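Local coordinates for protein GP37 (Pseudomonas phage phikz, PDB 5FT0) that inhibits the RNA degradosome of the phage's bacterial host, probably by binding RNase E and blocking its access to RNA, at residues A[72-75]-A[76-80]; A[84-87]-A[88-91]; A[103-107]-A[108-112]; A[239-242]-A[243-247]; A[248-251]-A[252-255]. All blocks are in the same frame, centred on the assembly; numbering follows the deposited sequence.

Contact 1: A[72-75]-A[76-80]; sequences EYVL and SRIIA
Two successive turns in the middle of helix 67-82 make this contact, in which Arg77 runs alongside Tyr73 of the turn before, in the same direction. The aliphatic part of the arginine covers one face of the tyrosine ring in a CH-pi contact, with Arg77 CG 4.2 Å from the centroid of the Tyr73 ring. Beyond CG the arginine chain bends twice, at chi2 (-57°) and chi3 (-62°), and this curl brings its head back to the phenol. There Arg77 NH1 donates to Tyr73 OH at 2.8 Å, with the oxygen almost in the guanidinium plane, while the planes of ring and guanidinium stand nearly perpendicular, 88° apart. The same tyrosine supplies a backbone acceptor with two donors: Tyr73 O takes the helical bond from Arg77 N at 3.1 Å and a shorter one from the hydroxyl Ser76 OG at 2.6 Å. On another side of the helix Val74 CG1 meets Ile78 CD1 at 4.2 Å, and Val74 packs on Val45 and Cys47 of strand 42-48. Leu75 and Ile79 are joined through the backbone, Ile79 N to Leu75 O at 2.8 Å, and their side chains rest on Val220 and Val223 of strand 220-232. Phe59 stacks on the Tyr73 ring, and Arg77 NH2 makes a weak bond to Pro132 O. Held through its ring and its hydroxyl, Tyr73 has little freedom to rotate, and the nearby guanidinium would be expected to polarise the phenol. Ser76, turning its hydroxyl back, satisfies its own polar group within the helix.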
loop_
_atom_site.group_PDB
_atom_site.type_symbol
_atom_site.label_atom_id
_atom_site.label_comp_id
_atom_site.label_asym_id
_atom_site.label_seq_id
_atom_site.Cartn_x
_atom_site.Cartn_y
_atom_site.Cartn_z
ATOM N N GLU A 72 17.356 -23.201 11.054
ATOM C CA GLU A 72 18.547 -22.359 11.071
ATOM C C GLU A 72 18.377 -21.156 10.155
ATOM O O GLU A 72 18.738 -20.030 10.516
ATOM C CB GLU A 72 19.775 -23.169 10.659
ATOM C CG GLU A 72 20.749 -23.445 11.784
ATOM C CD GLU A 72 22.104 -23.899 11.275
ATOM O OE1 GLU A 72 22.170 -24.461 10.160
ATOM O OE2 GLU A 72 23.107 -23.685 11.987
ATOM N N TYR A 73 17.828 -21.377 8.956
ATOM C CA TYR A 73 17.660 -20.276 8.012
ATOM C C TYR A 73 16.748 -19.197 8.582
ATOM O O TYR A 73 17.062 -18.003 8.513
ATOM C CB TYR A 73 17.106 -20.785 6.680
ATOM C CG TYR A 73 16.877 -19.663 5.697
ATOM C CD1 TYR A 73 17.927 -19.145 4.953
ATOM C CD2 TYR A 73 15.619 -19.095 5.537
ATOM C CE1 TYR A 73 17.730 -18.104 4.069
ATOM C CE2 TYR A 73 15.413 -18.052 4.652
ATOM C CZ TYR A 73 16.473 -17.563 3.922
ATOM O OH TYR A 73 16.276 -16.528 3.039
ATOM N N VAL A 74 15.608 -19.599 9.146
ATOM C CA VAL A 74 14.659 -18.626 9.681
ATOM C C VAL A 74 15.284 -17.854 10.836
ATOM O O VAL A 74 15.087 -16.640 10.967
ATOM C CB VAL A 74 13.353 -19.325 10.103
ATOM C CG1 VAL A 74 12.412 -18.330 10.770
ATOM C CG2 VAL A 74 12.678 -19.961 8.898
ATOM N N LEU A 75 16.053 -18.539 11.687
ATOM C CA LEU A 75 16.757 -17.850 12.764
ATOM C C LEU A 75 17.716 -16.801 12.214
ATOM O O LEU A 75 17.812 -15.694 12.757
ATOM C CB LEU A 75 17.506 -18.855 13.639
ATOM C CG LEU A 75 16.684 -19.630 14.668
ATOM C CD1 LEU A 75 17.565 -20.609 15.435
ATOM C CD2 LEU A 75 16.003 -18.663 15.626
ATOM N N SER A 76 18.425 -17.126 11.127
ATOM C CA SER A 76 19.369 -16.170 10.557
ATOM C C SER A 76 18.661 -14.934 10.017
ATOM O O SER A 76 19.236 -13.839 10.026
ATOM C CB SER A 76 20.196 -16.835 9.453
ATOM O OG SER A 76 19.441 -16.975 8.263
ATOM N N ARG A 77 17.422 -15.085 9.538
ATOM C CA ARG A 77 16.655 -13.919 9.109
ATOM C C ARG A 77 16.169 -13.109 10.306
ATOM O O ARG A 77 16.097 -11.877 10.240
ATOM C CB ARG A 77 15.469 -14.347 8.239
ATOM C CG ARG A 77 15.836 -15.105 6.956
ATOM C CD ARG A 77 16.781 -14.314 6.059
ATOM N NE ARG A 77 16.199 -13.052 5.598
ATOM C CZ ARG A 77 15.600 -12.884 4.423
ATOM N NH1 ARG A 77 15.493 -13.900 3.578
ATOM N NH2 ARG A 77 15.110 -11.697 4.090
ATOM N N ILE A 78 15.822 -13.780 11.407
ATOM C CA ILE A 78 15.395 -13.059 12.603
ATOM C C ILE A 78 16.567 -12.301 13.216
ATOM O O ILE A 78 16.424 -11.150 13.646
ATOM C CB ILE A 78 14.754 -14.029 13.613
ATOM C CG1 ILE A 78 13.495 -14.665 13.026
ATOM C CG2 ILE A 78 14.434 -13.315 14.924
ATOM C CD1 ILE A 78 12.848 -15.685 13.943
ATOM N N ILE A 79 17.743 -12.931 13.265
ATOM C CA ILE A 79 18.931 -12.260 13.784
ATOM C C ILE A 79 19.244 -11.020 12.956
ATOM O O ILE A 79 19.429 -9.921 13.494
ATOM C CB ILE A 79 20.124 -13.230 13.814
ATOM C CG1 ILE A 79 19.858 -14.380 14.794
ATOM C CG2 ILE A 79 21.410 -12.489 14.167
ATOM C CD1 ILE A 79 20.857 -15.505 14.683
ATOM N N ALA A 80 19.298 -11.179 11.630
ATOM C CA ALA A 80 19.570 -10.040 10.758
ATOM C C ALA A 80 18.507 -8.959 10.911
ATOM O O ALA A 80 18.817 -7.763 10.867
ATOM C CB ALA A 80 19.664 -10.502 9.305
#

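Contact 2: A[84-87]-A[88-91]; sequences KYVD and NLYL
Tyr90 sets its CG trans to its own backbone N (chi1 -177°), which carries the ring back from the first turn of helix 87-98 toward the residues leading into it, while Leu89, with its CG opposite the carbonyl carbon (chi1 -55°), runs alongside Val86. The tyrosine comes up against the backbone of Lys84: Tyr90 CB is 3.3 Å from Lys84 O, and the carbonyl oxygen lies at the ring edge, in its plane, 3.6 Å from Tyr90 CD1. The two aromatic side chains touch through their CD1 atoms, 4.3 Å from Tyr85 CD1 to Tyr90 CD1. Val86 occupies the N-cap position, and its extended backbone marks the change from the connecting loop to the helix. From there Val86 O receives Tyr90 N at 2.7 Å in a nearly straight bond (177° at the hydrogen), and Leu91 N follows with a bond of 2.8 Å to Asp87 O. Leu89 follows Val86 outward, with Val86 CB 4.1 Å from Leu89 CG, so that a small apolar patch forms beside the helix start. At the polar ends, Asp87 OD2 is hydrogen-bonded to His22 ND1, and Lys84 NZ to Asn108 OD1. The contact forms the corner between helices 67-82 and 87-98. Its apolar patch faces helix 158-187, where Leu89 meets Ala179 and Tyr180 and Val86 meets Tyr183; Leu21 and His25 lie against Tyr85, and the lysine reaches across to the hairpin of strands 103-106 and 109-115.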
loop_
_atom_site.group_PDB
_atom_site.type_symbol
_atom_site.label_atom_id
_atom_site.label_comp_id
_atom_site.label_asym_id
_atom_site.label_seq_id
_atom_site.Cartn_x
_atom_site.Cartn_y
_atom_site.Cartn_z
ATOM N N LYS A 84 19.129 -4.041 13.359
ATOM C CA LYS A 84 18.697 -2.650 13.322
ATOM C C LYS A 84 18.504 -2.063 14.712
ATOM O O LYS A 84 18.588 -0.841 14.873
ATOM C CB LYS A 84 17.387 -2.527 12.541
ATOM C CG LYS A 84 17.554 -2.461 11.039
ATOM C CD LYS A 84 16.211 -2.637 10.352
ATOM C CE LYS A 84 15.725 -4.071 10.487
ATOM N NZ LYS A 84 14.264 -4.199 10.245
ATOM N N TYR A 85 18.242 -2.900 15.712
ATOM C CA TYR A 85 17.960 -2.437 17.062
ATOM C C TYR A 85 19.170 -2.508 17.983
ATOM O O TYR A 85 19.058 -2.146 19.158
ATOM C CB TYR A 85 16.794 -3.236 17.648
ATOM C CG TYR A 85 15.581 -3.227 16.746
ATOM C CD1 TYR A 85 14.949 -2.034 16.417
ATOM C CD2 TYR A 85 15.078 -4.405 16.209
ATOM C CE1 TYR A 85 13.844 -2.014 15.585
ATOM C CE2 TYR A 85 13.972 -4.395 15.376
ATOM C CZ TYR A 85 13.359 -3.196 15.069
ATOM O OH TYR A 85 12.259 -3.179 14.244
ATOM N N VAL A 86 20.318 -2.965 17.480
ATOM C CA VAL A 86 21.558 -2.863 18.236
ATOM C C VAL A 86 21.852 -1.394 18.497
ATOM O O VAL A 86 21.776 -0.563 17.583
ATOM C CB VAL A 86 22.702 -3.549 17.474
ATOM C CG1 VAL A 86 24.046 -3.201 18.090
ATOM C CG2 VAL A 86 22.499 -5.061 17.465
ATOM N N ASP A 87 22.184 -1.071 19.754
ATOM C CA ASP A 87 22.354 0.307 20.209
ATOM C C ASP A 87 23.090 1.189 19.205
ATOM O O ASP A 87 22.530 2.161 18.685
ATOM C CB ASP A 87 23.098 0.322 21.550
ATOM C CG ASP A 87 22.244 -0.162 22.702
ATOM O OD1 ASP A 87 21.002 -0.132 22.584
ATOM O OD2 ASP A 87 22.819 -0.568 23.734
ATOM N N ASN A 88 24.350 0.855 18.915
ATOM C CA ASN A 88 25.164 1.711 18.059
ATOM C C ASN A 88 24.680 1.734 16.615
ATOM O O ASN A 88 24.925 2.719 15.910
ATOM C CB ASN A 88 26.627 1.271 18.116
ATOM C CG ASN A 88 27.269 1.558 19.462
ATOM O OD1 ASN A 88 26.813 2.430 20.201
ATOM N ND2 ASN A 88 28.334 0.833 19.784
ATOM N N LEU A 89 24.008 0.677 16.154
ATOM C CA LEU A 89 23.465 0.689 14.800
ATOM C C LEU A 89 22.164 1.475 14.740
ATOM O O LEU A 89 21.928 2.225 13.787
ATOM C CB LEU A 89 23.253 -0.744 14.307
ATOM C CG LEU A 89 24.490 -1.645 14.365
ATOM C CD1 LEU A 89 24.201 -3.001 13.739
ATOM C CD2 LEU A 89 25.678 -0.977 13.690
ATOM N N TYR A 90 21.311 1.308 15.750
ATOM C CA TYR A 90 20.092 2.104 15.839
ATOM C C TYR A 90 20.418 3.587 15.973
ATOM O O TYR A 90 19.764 4.434 15.351
ATOM C CB TYR A 90 19.254 1.621 17.022
ATOM C CG TYR A 90 17.917 2.306 17.187
ATOM C CD1 TYR A 90 16.803 1.876 16.477
ATOM C CD2 TYR A 90 17.758 3.363 18.076
ATOM C CE1 TYR A 90 15.573 2.491 16.632
ATOM C CE2 TYR A 90 16.530 3.983 18.241
ATOM C CZ TYR A 90 15.441 3.542 17.515
ATOM O OH TYR A 90 14.217 4.154 17.671
ATOM N N LEU A 91 21.435 3.918 16.774
ATOM C CA LEU A 91 21.826 5.315 16.945
ATOM C C LEU A 91 22.388 5.895 15.655
ATOM O O LEU A 91 22.094 7.042 15.303
ATOM C CB LEU A 91 22.847 5.442 18.077
ATOM C CG LEU A 91 22.283 5.307 19.492
ATOM C CD1 LEU A 91 23.400 5.311 20.522
ATOM C CD2 LEU A 91 21.284 6.427 19.764
#

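Contact 3: A[103-107]-A[108-112]; sequences YISDG and NVVGI. With K (potassium ion), chain D.
The Tyr103 ring meets Ile112 at its edge, where Ile112 CD1 lies near the ring plane at 4.1 Å from Tyr103 CD1, and Val110 obliquely, with Val110 CG1 4.0 Å from Tyr103 CG. The Val110 side chain stands roughly perpendicular to that of Tyr103. Val165 and Asn169 of helix 158-187 and Val127 of strand 122-132 also touch the Tyr103 side chain. Away from it the backbones pair: Ile104 and Gly111 exchange bonds in both directions, Ile104 N to Gly111 O at 2.9 Å and Gly111 N to Ile104 O at 3.0 Å. Nearer the turn Asp106 N donates to Val109 O at 2.9 Å, whereas Val109 N reaches Asp106 O from above the carbonyl plane, by 48°. Between these hydrogen-bonded pairs Ser105 and Val110 face each other as a non-hydrogen-bonded pair, and their side chains approach Ile97 of helix 87-98. Tyr103 O binds the potassium ion at 2.7 Å, together with Ile97 O and Asn100 O. Gly107, with its positive phi, and Asn108 occupy the corners of the turn. The whole is a beta hairpin closed by a two-residue type II' turn, with strand 103-106 outermost in the seven-stranded antiparallel sheet within this chain.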
loop_
_atom_site.group_PDB
_atom_site.type_symbol
_atom_site.label_atom_id
_atom_site.label_comp_id
_atom_site.label_asym_id
_atom_site.label_seq_id
_atom_site.Cartn_x
_atom_site.Cartn_y
_atom_site.Cartn_z
ATOM N N TYR A 103 13.938 13.486 5.406
ATOM C CA TYR A 103 14.049 12.050 5.634
ATOM C C TYR A 103 13.003 11.593 6.644
ATOM O O TYR A 103 12.911 12.139 7.748
ATOM C CB TYR A 103 15.439 11.687 6.152
ATOM C CG TYR A 103 16.542 11.636 5.119
ATOM C CD1 TYR A 103 16.281 11.833 3.771
ATOM C CD2 TYR A 103 17.850 11.368 5.501
ATOM C CE1 TYR A 103 17.300 11.781 2.833
ATOM C CE2 TYR A 103 18.869 11.310 4.576
ATOM C CZ TYR A 103 18.592 11.516 3.244
ATOM O OH TYR A 103 19.617 11.456 2.326
ATOM N N ILE A 104 12.215 10.590 6.268
ATOM C CA ILE A 104 11.363 9.884 7.214
ATOM C C ILE A 104 11.722 8.406 7.152
ATOM O O ILE A 104 12.246 7.908 6.152
ATOM C CB ILE A 104 9.857 10.089 6.948
ATOM C CG1 ILE A 104 9.461 9.497 5.595
ATOM C CG2 ILE A 104 9.492 11.563 7.034
ATOM C CD1 ILE A 104 7.994 9.142 5.498
ATOM N N SER A 105 11.437 7.707 8.246
ATOM C CA SER A 105 11.711 6.283 8.368
ATOM C C SER A 105 10.395 5.530 8.469
ATOM O O SER A 105 9.523 5.900 9.262
ATOM C CB SER A 105 12.583 5.992 9.592
ATOM O OG SER A 105 12.674 4.597 9.830
ATOM N N ASP A 106 10.257 4.478 7.668
ATOM C CA ASP A 106 9.072 3.629 7.706
ATOM C C ASP A 106 9.490 2.226 7.299
ATOM O O ASP A 106 9.935 2.017 6.167
ATOM C CB ASP A 106 7.978 4.164 6.783
ATOM C CG ASP A 106 6.669 3.411 6.928
ATOM O OD1 ASP A 106 6.474 2.752 7.970
ATOM O OD2 ASP A 106 5.833 3.482 6.000
ATOM N N GLY A 107 9.350 1.277 8.218
ATOM C CA GLY A 107 9.856 -0.058 7.958
ATOM C C GLY A 107 11.360 -0.017 7.795
ATOM O O GLY A 107 12.078 0.601 8.588
ATOM N N ASN A 108 11.850 -0.666 6.744
ATOM C CA ASN A 108 13.274 -0.707 6.445
ATOM C C ASN A 108 13.719 0.417 5.519
ATOM O O ASN A 108 14.852 0.383 5.029
ATOM C CB ASN A 108 13.639 -2.056 5.824
ATOM C CG ASN A 108 13.586 -3.192 6.824
ATOM O OD1 ASN A 108 14.014 -3.046 7.967
ATOM N ND2 ASN A 108 13.053 -4.333 6.399
ATOM N N VAL A 109 12.866 1.407 5.268
ATOM C CA VAL A 109 13.114 2.421 4.251
ATOM C C VAL A 109 13.261 3.783 4.914
ATOM O O VAL A 109 12.408 4.193 5.710
ATOM C CB VAL A 109 11.992 2.447 3.199
ATOM C CG1 VAL A 109 12.253 3.543 2.178
ATOM C CG2 VAL A 109 11.875 1.092 2.517
ATOM N N VAL A 110 14.346 4.477 4.585
ATOM C CA VAL A 110 14.508 5.897 4.865
ATOM C C VAL A 110 14.414 6.629 3.536
ATOM O O VAL A 110 15.121 6.283 2.582
ATOM C CB VAL A 110 15.846 6.193 5.564
ATOM C CG1 VAL A 110 16.047 7.694 5.709
ATOM C CG2 VAL A 110 15.901 5.508 6.922
ATOM N N GLY A 111 13.537 7.622 3.464
ATOM C CA GLY A 111 13.358 8.337 2.217
ATOM C C GLY A 111 12.402 9.496 2.363
ATOM O O GLY A 111 12.136 9.970 3.469
ATOM N N ILE A 112 11.884 9.944 1.221
ATOM C CA ILE A 112 11.042 11.133 1.135
ATOM C C ILE A 112 9.585 10.701 1.116
ATOM O O ILE A 112 9.191 9.866 0.291
ATOM C CB ILE A 112 11.377 11.961 -0.118
ATOM C CG1 ILE A 112 12.887 12.198 -0.226
ATOM C CG2 ILE A 112 10.621 13.280 -0.105
ATOM C CD1 ILE A 112 13.477 12.903 0.966
HETATM K K K D . 13.598 13.559 9.984
#

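Contact 4: A[239-242]-A[243-247]; sequences TAMQ and VFLKN
Val243 N donates to Thr239 O at 3.2 Å in the helical manner, but the pattern then fades, and Leu245 N makes only a weak bond of 3.5 Å to Met241 O. Gln242 faces the lysine one turn on: Gln242 OE1 is 3.3 Å from Lys246 CE, as the two side chains cross at a slant. The other end of this amide is gripped from beyond the two segments, Gln242 NE2 donating to both Glu102 OE2 and Leu236 O, which holds it where helix 239-242 ends. The apolar side is built round Met241, present as selenomethionine. With CG trans to the backbone N (chi1 166°) and the chain bent at chi2 (80°), Met241 SE comes to 3.6 Å from Leu245 CD2. The same selenium approaches the Phe244 ring obliquely in a Met-aromatic contact, 5.5 Å from Met241 SE to the ring centroid. Leu245 also packs on Ile112 and Ile114 of strand 109-115, tying the segment to the sheet. Phe244 looks to the second subunit, where it meets Phe244 of that chain with the ring planes at about 30°, and Met241 touches Leu249 of that chain. The chemistry is thus divided: Met241 and Phe244, besides meeting each other, also touch the second subunit, while the amide of Gln242 is bonded within its own chain.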
loop_
_atom_site.group_PDB
_atom_site.type_symbol
_atom_site.label_atom_id
_atom_site.label_comp_id
_atom_site.label_asym_id
_atom_site.label_seq_id
_atom_site.Cartn_x
_atom_site.Cartn_y
_atom_site.Cartn_z
ATOM N N THR A 239 17.343 22.435 -6.916
ATOM C CA THR A 239 16.166 23.295 -7.017
ATOM C C THR A 239 15.092 22.664 -7.896
ATOM O O THR A 239 13.947 22.488 -7.466
ATOM C CB THR A 239 16.562 24.670 -7.558
ATOM O OG1 THR A 239 17.158 24.518 -8.852
ATOM C CG2 THR A 239 17.560 25.338 -6.625
ATOM N N ALA A 240 15.449 22.320 -9.138
ATOM C CA ALA A 240 14.461 21.808 -10.083
ATOM C C ALA A 240 13.748 20.578 -9.531
ATOM O O ALA A 240 12.545 20.396 -9.745
ATOM C CB ALA A 240 15.135 21.498 -11.418
HETATM N N MSE A 241 14.470 19.732 -8.811
HETATM C CA MSE A 241 13.839 18.651 -8.065
HETATM C C MSE A 241 12.958 19.195 -6.958
HETATM O O MSE A 241 11.759 19.023 -7.009
HETATM C CB MSE A 241 14.895 17.692 -7.504
HETATM C CG MSE A 241 14.449 16.689 -6.415
HETATM SE SE MSE A 241 13.553 15.132 -7.130
HETATM C CE MSE A 241 14.832 13.762 -7.426
ATOM N N GLN A 242 13.535 19.922 -5.998
ATOM C CA GLN A 242 12.824 20.459 -4.828
ATOM C C GLN A 242 11.429 21.015 -5.088
ATOM O O GLN A 242 10.582 20.989 -4.192
ATOM C CB GLN A 242 13.636 21.570 -4.149
ATOM C CG GLN A 242 14.549 21.060 -3.066
ATOM C CD GLN A 242 13.794 20.303 -1.995
ATOM O OE1 GLN A 242 12.686 20.679 -1.612
ATOM N NE2 GLN A 242 14.387 19.217 -1.516
ATOM N N VAL A 243 11.179 21.539 -6.289
ATOM C CA VAL A 243 9.817 21.929 -6.636
ATOM C C VAL A 243 8.967 20.723 -7.016
ATOM O O VAL A 243 7.736 20.789 -6.920
ATOM C CB VAL A 243 9.777 22.962 -7.778
ATOM C CG1 VAL A 243 10.753 24.104 -7.514
ATOM C CG2 VAL A 243 10.061 22.300 -9.118
ATOM N N PHE A 244 9.592 19.618 -7.433
ATOM C CA PHE A 244 8.830 18.425 -7.791
ATOM C C PHE A 244 8.215 17.774 -6.558
ATOM O O PHE A 244 7.040 17.396 -6.576
ATOM C CB PHE A 244 9.722 17.438 -8.548
ATOM C CG PHE A 244 9.072 16.107 -8.824
ATOM C CD1 PHE A 244 8.207 15.954 -9.893
ATOM C CD2 PHE A 244 9.334 15.008 -8.020
ATOM C CE1 PHE A 244 7.609 14.731 -10.154
ATOM C CE2 PHE A 244 8.735 13.784 -8.275
ATOM C CZ PHE A 244 7.877 13.646 -9.344
ATOM N N LEU A 245 8.985 17.643 -5.467
ATOM C CA LEU A 245 8.406 17.042 -4.263
ATOM C C LEU A 245 7.311 17.886 -3.625
ATOM O O LEU A 245 6.731 17.441 -2.632
ATOM C CB LEU A 245 9.464 16.745 -3.186
ATOM C CG LEU A 245 10.484 15.606 -3.256
ATOM C CD1 LEU A 245 9.847 14.270 -3.647
ATOM C CD2 LEU A 245 11.698 15.941 -4.097
ATOM N N LYS A 246 7.039 19.090 -4.116
ATOM C CA LYS A 246 5.957 19.904 -3.580
ATOM C C LYS A 246 4.798 20.069 -4.553
ATOM O O LYS A 246 3.848 20.797 -4.243
ATOM C CB LYS A 246 6.477 21.284 -3.158
ATOM C CG LYS A 246 7.928 21.274 -2.721
ATOM C CD LYS A 246 8.063 21.110 -1.215
ATOM C CE LYS A 246 9.505 21.306 -0.779
ATOM N NZ LYS A 246 9.973 22.694 -1.055
ATOM N N ASN A 247 4.855 19.429 -5.716
ATOM C CA ASN A 247 3.694 19.367 -6.592
ATOM C C ASN A 247 2.530 18.737 -5.830
ATOM O O ASN A 247 2.683 17.643 -5.269
ATOM C CB ASN A 247 4.026 18.553 -7.845
ATOM C CG ASN A 247 2.947 18.642 -8.917
ATOM O OD1 ASN A 247 1.757 18.498 -8.641
ATOM N ND2 ASN A 247 3.369 18.877 -10.155
#

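Contact 5: A[248-251]-A[252-255]; sequences PLLS and HIRT
Ser251 and His252, adjacent in sequence, are turned so that the hydroxyl sits over the imidazole: Ser251 OG lies 3.6 Å above the plane of the His252 ring, over its centre. The hydroxyl is held there by a bond of 2.9 Å from Ser251 OG to Pro248 O, in the carbonyl plane, and the same carbonyl comes obliquely to the imidazole, with Pro248 O 3.3 Å from His252 CD2. Arg254 bends back at chi2 (-66°) to present its guanidinium edge to the preceding turn. Arg254 NH1 donates to Ser251 O at 2.9 Å, nearly straight (168° at the hydrogen), and the same NH1 also donates to Ile253 O. Ile253 extends alongside Leu250, with Leu250 CD2 3.6 Å from Ile253 CD1. Backbone bonds from His252 N to Leu249 O (3.0 Å) and from Ile253 N to Leu250 O (3.2 Å) also link the segments, both donors lying above the carbonyl planes. His252 NE2 is hydrogen-bonded to Asp205 of the second subunit. Leu250 rests on Ile114 of strand 109-115 and Ile253 on Leu123 of strand 122-132, while strand 254-255 pairs antiparallel with a strand of the second subunit, carrying the sheet across the interface.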
loop_
_atom_site.group_PDB
_atom_site.type_symbol
_atom_site.label_atom_id
_atom_site.label_comp_id
_atom_site.label_asym_id
_atom_site.label_seq_id
_atom_site.Cartn_x
_atom_site.Cartn_y
_atom_site.Cartn_z
ATOM N N PRO A 248 1.365 19.392 -5.770
ATOM C CA PRO A 248 0.261 18.845 -4.965
ATOM C C PRO A 248 -0.260 17.511 -5.467
ATOM O O PRO A 248 -0.861 16.770 -4.677
ATOM C CB PRO A 248 -0.817 19.934 -5.062
ATOM C CG PRO A 248 -0.518 20.635 -6.350
ATOM C CD PRO A 248 0.982 20.631 -6.468
ATOM N N LEU A 249 -0.052 17.180 -6.747
ATOM C CA LEU A 249 -0.504 15.896 -7.275
ATOM C C LEU A 249 0.066 14.721 -6.492
ATOM O O LEU A 249 -0.594 13.683 -6.366
ATOM C CB LEU A 249 -0.113 15.761 -8.748
ATOM C CG LEU A 249 -0.898 16.534 -9.806
ATOM C CD1 LEU A 249 -0.356 16.216 -11.191
ATOM C CD2 LEU A 249 -2.381 16.202 -9.720
ATOM N N LEU A 250 1.283 14.866 -5.960
ATOM C CA LEU A 250 1.969 13.741 -5.330
ATOM C C LEU A 250 1.168 13.171 -4.166
ATOM O O LEU A 250 1.127 11.951 -3.972
ATOM C CB LEU A 250 3.357 14.170 -4.860
ATOM C CG LEU A 250 4.398 14.456 -5.939
ATOM C CD1 LEU A 250 5.707 14.877 -5.302
ATOM C CD2 LEU A 250 4.601 13.229 -6.807
ATOM N N SER A 251 0.522 14.035 -3.382
ATOM C CA SER A 251 -0.240 13.566 -2.230
ATOM C C SER A 251 -1.442 12.718 -2.628
ATOM O O SER A 251 -1.910 11.911 -1.817
ATOM C CB SER A 251 -0.705 14.754 -1.384
ATOM O OG SER A 251 -1.534 15.622 -2.135
ATOM N N HIS A 252 -1.944 12.874 -3.850
ATOM C CA HIS A 252 -3.106 12.129 -4.318
ATOM C C HIS A 252 -2.735 10.830 -5.019
ATOM O O HIS A 252 -3.632 10.067 -5.389
ATOM C CB HIS A 252 -3.940 13.004 -5.256
ATOM C CG HIS A 252 -4.309 14.331 -4.670
ATOM N ND1 HIS A 252 -5.219 14.464 -3.644
ATOM C CD2 HIS A 252 -3.884 15.583 -4.961
ATOM C CE1 HIS A 252 -5.341 15.741 -3.329
ATOM N NE2 HIS A 252 -4.541 16.441 -4.113
ATOM N N ILE A 253 -1.439 10.557 -5.201
ATOM C CA ILE A 253 -1.015 9.337 -5.875
ATOM C C ILE A 253 -1.423 8.116 -5.058
ATOM O O ILE A 253 -1.360 8.121 -3.822
ATOM C CB ILE A 253 0.505 9.371 -6.110
ATOM C CG1 ILE A 253 0.865 10.460 -7.120
ATOM C CG2 ILE A 253 1.011 8.026 -6.598
ATOM C CD1 ILE A 253 2.337 10.500 -7.462
ATOM N N ARG A 254 -1.862 7.067 -5.752
ATOM C CA ARG A 254 -2.190 5.790 -5.134
ATOM C C ARG A 254 -1.609 4.666 -5.984
ATOM O O ARG A 254 -1.260 4.861 -7.152
ATOM C CB ARG A 254 -3.707 5.606 -4.972
ATOM C CG ARG A 254 -4.392 6.667 -4.124
ATOM C CD ARG A 254 -3.945 6.602 -2.670
ATOM N NE ARG A 254 -4.643 7.585 -1.845
ATOM C CZ ARG A 254 -4.174 8.798 -1.563
ATOM N NH1 ARG A 254 -2.995 9.187 -2.035
ATOM N NH2 ARG A 254 -4.885 9.623 -0.807
ATOM N N THR A 255 -1.512 3.480 -5.391
ATOM C CA THR A 255 -0.877 2.337 -6.031
ATOM C C THR A 255 -1.876 1.206 -6.226
ATOM O O THR A 255 -2.727 0.958 -5.366
ATOM C CB THR A 255 0.313 1.833 -5.212
ATOM O OG1 THR A 255 -0.114 1.544 -3.875
ATOM C CG2 THR A 255 1.404 2.881 -5.174
#

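Contact 1 lies within helix 67-82, contact 2 at the loop and start of helix 87-98; each has apolar side chains on neighbouring elements and polar groups bonded to residues around them. Contact 3, the hairpin at one edge of the large sheet, has half its touching residues buried, whereas contact 4 has half exposed. A lysine of contact 2 reaches contact 3, which contact 4 also touches. Contacts 4 and 5 lie about 28 and 26 Å from the chain centre, against 12 to 14 Å for the others; they pack together through Leu245 and Leu250, and both touch the second subunit. Successive i to i+4 bonds run through contact 1, whereas contact 4 has one regular and one weak such bond and contact 5 uses i to i+3 bonds.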